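Local coordinates for protein glucose-1-phosphate uridylyltransferase (Sphingomonas elodea, PDB 2UX8) that probably catalyses the formation of UDP-glucose and diphosphate from UTP and alpha-D-glucose 1-phosphate, at residues C[44-47]-C[48-51]; C[148-151]-C[152-156]. All coordinates share one frame; numbering follows the deposited sequence.

Each contact is the first turn of a helix in the nucleotidyltransferase fold: 44-47 with 48-51 opens helix 47-57, and 148-151 with 152-156 opens helix 150-161. Their centres lie about 17 Å apart and they do not touch, yet the helices do meet, since Glu-54 and Glu-57 of the first accept hydrogen bonds from the backbone of the second. Contact 1 is largely buried, and a neighbouring subunit packs on its loop. Contact 2 is only partly buried and no other chain reaches it. Both turns share main-chain bonds; contact 1 adds the aliphatic chain of an arginine over a tyrosine face, contact 2 a sulfur-containing side inward and a long lysine-aspartate pair within 152-156 outward.

Contact 1: residues C[44-47]-C[48-51]; sequences DRPL and IQYA
The aliphatic part of Arg-45 lies over one face of the Tyr-50 ring. Its CD sits 4.0 Å from the ring centroid of Tyr-50, 26° off the normal, which meets the geometry of a CH-pi contact, and Arg-45 CG comes within 3.4 Å of Tyr-50 OH. The guanidinium is steeply inclined to that ring, 78° between planes, and its CZ is too distant for more than a weak cation-pi attraction. A bend at chi3 (90°) turns this group toward Gln-49, whose CG lies over one guanidinium face, 3.4 Å from Arg-45 NH1. Beside it, Pro-46 CG packs 3.6 Å from Gln-49 CB. These contacts lie on the N-terminal turn of helix 47-57, with Pro-46 at the N-cap: its carbonyl O receives weak hydrogen bonds from Gln-49 N and Tyr-50 N, and Ala-51 N bonds Leu-47 O at 3.2 Å without that weakness. Further out, Asp-53 pairs with the Arg-45 guanidinium and accepts a hydrogen bond from Gln-49 NE2, while His-77 bonds Gln-49 OE1. Phe-143 meets the Tyr-50 ring edge-to-face, and Pro-30 of a neighbouring subunit packs on Arg-45.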
# COMPACT_ATOMS: atom_id res chain seq x y z
N ASP C 44 1.29 18.91 14.78
CA ASP C 44 2.35 18.20 14.12
C ASP C 44 2.32 16.72 14.42
O ASP C 44 3.25 16.00 14.07
CB ASP C 44 3.71 18.80 14.47
CG ASP C 44 3.90 18.99 15.94
OD1 ASP C 44 2.94 18.75 16.68
OD2 ASP C 44 4.99 19.37 16.37
N ARG C 45 1.26 16.27 15.09
CA ARG C 45 1.11 14.85 15.37
C ARG C 45 -0.29 14.42 14.98
O ARG C 45 -1.25 15.19 15.10
CB ARG C 45 1.30 14.53 16.86
CG ARG C 45 1.96 15.60 17.68
CD ARG C 45 2.30 15.08 19.06
NE ARG C 45 3.63 14.50 19.11
CZ ARG C 45 3.93 13.39 19.78
NH1 ARG C 45 2.98 12.77 20.44
NH2 ARG C 45 5.16 12.92 19.82
N PRO C 46 -0.44 13.19 14.48
CA PRO C 46 -1.75 12.69 14.09
C PRO C 46 -2.55 12.26 15.31
O PRO C 46 -1.97 11.85 16.32
CB PRO C 46 -1.41 11.50 13.20
CG PRO C 46 -0.12 10.99 13.80
CD PRO C 46 0.63 12.26 14.07
N LEU C 47 -3.87 12.35 15.22
CA LEU C 47 -4.76 11.96 16.31
C LEU C 47 -4.38 10.66 17.04
O LEU C 47 -4.38 10.64 18.27
CB LEU C 47 -6.20 11.86 15.79
CG LEU C 47 -6.81 13.21 15.39
CD1 LEU C 47 -8.07 12.99 14.58
CD2 LEU C 47 -7.11 14.01 16.65
N ILE C 48 -4.07 9.58 16.32
CA ILE C 48 -3.69 8.34 17.01
C ILE C 48 -2.42 8.49 17.82
O ILE C 48 -2.27 7.83 18.85
CB ILE C 48 -3.41 7.16 16.08
CG1 ILE C 48 -3.39 7.64 14.64
CG2 ILE C 48 -4.36 6.01 16.35
CD1 ILE C 48 -2.25 7.05 13.88
N GLN C 49 -1.49 9.31 17.33
CA GLN C 49 -0.24 9.52 18.04
C GLN C 49 -0.58 10.02 19.45
O GLN C 49 -0.12 9.45 20.44
CB GLN C 49 0.64 10.52 17.31
CG GLN C 49 2.01 10.68 17.93
CD GLN C 49 2.76 9.38 18.00
OE1 GLN C 49 3.17 8.84 16.98
NE2 GLN C 49 2.93 8.86 19.21
N TYR C 50 -1.42 11.05 19.54
CA TYR C 50 -1.81 11.58 20.84
C TYR C 50 -2.41 10.49 21.70
O TYR C 50 -2.09 10.36 22.88
CB TYR C 50 -2.83 12.70 20.70
CG TYR C 50 -2.23 14.01 20.26
CD1 TYR C 50 -2.26 14.39 18.92
CD2 TYR C 50 -1.61 14.86 21.18
CE1 TYR C 50 -1.69 15.58 18.50
CE2 TYR C 50 -1.03 16.06 20.77
CZ TYR C 50 -1.08 16.41 19.42
OH TYR C 50 -0.52 17.58 18.96
N ALA C 51 -3.29 9.71 21.08
CA ALA C 51 -3.97 8.63 21.76
C ALA C 51 -3.03 7.56 22.32
O ALA C 51 -3.23 7.09 23.45
CB ALA C 51 -4.98 8.01 20.83

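Contact 2: residues C[148-151]-C[152-156]; sequences PGCL and KQMVD
Lys-152 meets Pro-148 through its aliphatic stem: CG of Lys-152 is 3.9 Å from CB of the proline, which follows a cis peptide bond. The Lys-152 chain leaves with CG anti to the backbone N (chi1 -180°), then bends at chi2 and chi4, carrying the ammonium away from the proline to a long salt bridge with Asp-156, 3.9 Å from NZ of Lys-152 to OD2 of Asp-156. Gln-153 follows, and its backbone N gives a nearly straight bond to Gly-149 O (3.1 Å, 168° at the hydrogen). As Gly-149 is the N-cap residue, this bond closes the first turn of helix 150-161. The Gln-153 side chain crosses that of Pro-148 at about a right angle. Met-154 N binds Cys-150 O at 3.0 Å, and Met-154 SD stands 4.3 Å from both Cys-150 SG and Leu-151 CD2, a loose apolar grouping. Side chains of strands 215-218 and 164-170, among them Ile-217, Leu-165, Cys-167 and that of Arg-215, cover this side, so the turn packs against the central sheet; Tyr-216, a glucose 1-phosphate-binding residue, lies about 6 Å away from Met-154, side chain to side chain. Val-155 N then bonds Leu-151 O at 2.8 Å. At the start of the turn, Glu-57 and Glu-54 of helix 47-57 accept hydrogen bonds from Gly-149 N and Leu-151 N, and two carboxylates facing the positive end of the helix dipole would be expected to be stabilised as anions and to tie the two helices together.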
# COMPACT_ATOMS: atom_id res chain seq x y z
N PRO C 148 -2.46 15.16 33.89
CA PRO C 148 -1.98 14.06 33.05
C PRO C 148 -2.98 13.80 31.95
O PRO C 148 -4.03 14.44 31.89
CB PRO C 148 -1.92 12.88 34.03
CG PRO C 148 -1.76 13.52 35.35
CD PRO C 148 -2.71 14.69 35.25
N GLY C 149 -2.67 12.84 31.08
CA GLY C 149 -3.58 12.51 30.01
C GLY C 149 -4.79 11.83 30.60
O GLY C 149 -4.72 11.24 31.68
N CYS C 150 -5.91 11.91 29.90
CA CYS C 150 -7.14 11.30 30.35
C CYS C 150 -6.99 9.85 30.83
O CYS C 150 -7.47 9.49 31.90
CB CYS C 150 -8.17 11.36 29.24
SG CYS C 150 -9.84 11.00 29.79
N LEU C 151 -6.31 9.02 30.06
CA LEU C 151 -6.17 7.62 30.46
C LEU C 151 -5.40 7.45 31.77
O LEU C 151 -5.72 6.58 32.57
CB LEU C 151 -5.51 6.82 29.34
CG LEU C 151 -6.15 5.48 28.95
CD1 LEU C 151 -5.39 4.33 29.58
CD2 LEU C 151 -7.63 5.47 29.32
N LYS C 152 -4.38 8.29 31.98
CA LYS C 152 -3.61 8.20 33.21
C LYS C 152 -4.49 8.58 34.40
O LYS C 152 -4.48 7.90 35.41
CB LYS C 152 -2.38 9.12 33.15
CG LYS C 152 -1.54 9.06 34.43
CD LYS C 152 -1.05 7.64 34.69
CE LYS C 152 -0.63 7.41 36.13
NZ LYS C 152 0.46 8.31 36.57
N GLN C 153 -5.26 9.66 34.27
CA GLN C 153 -6.15 10.07 35.35
C GLN C 153 -7.11 8.93 35.65
O GLN C 153 -7.40 8.63 36.80
CB GLN C 153 -6.95 11.31 34.95
CG GLN C 153 -6.07 12.50 34.63
CD GLN C 153 -6.86 13.78 34.38
OE1 GLN C 153 -6.32 14.75 33.87
NE2 GLN C 153 -8.12 13.78 34.76
N MET C 154 -7.58 8.27 34.59
CA MET C 154 -8.51 7.16 34.74
C MET C 154 -7.91 5.94 35.39
O MET C 154 -8.55 5.30 36.23
CB MET C 154 -9.08 6.78 33.38
CG MET C 154 -10.26 7.64 32.97
SD MET C 154 -10.94 7.16 31.40
CE MET C 154 -11.90 5.75 31.83
N VAL C 155 -6.68 5.61 35.01
CA VAL C 155 -6.01 4.45 35.59
C VAL C 155 -5.74 4.72 37.08
O VAL C 155 -5.78 3.81 37.91
CB VAL C 155 -4.69 4.13 34.83
CG1 VAL C 155 -3.68 5.21 35.08
CG2 VAL C 155 -4.14 2.81 35.27
N ASP C 156 -5.48 5.98 37.40
CA ASP C 156 -5.25 6.38 38.79
C ASP C 156 -6.45 6.02 39.64
O ASP C 156 -6.31 5.52 40.75
CB ASP C 156 -5.00 7.89 38.86
CG ASP C 156 -3.57 8.27 38.55
OD1 ASP C 156 -3.30 9.46 38.27
OD2 ASP C 156 -2.70 7.38 38.58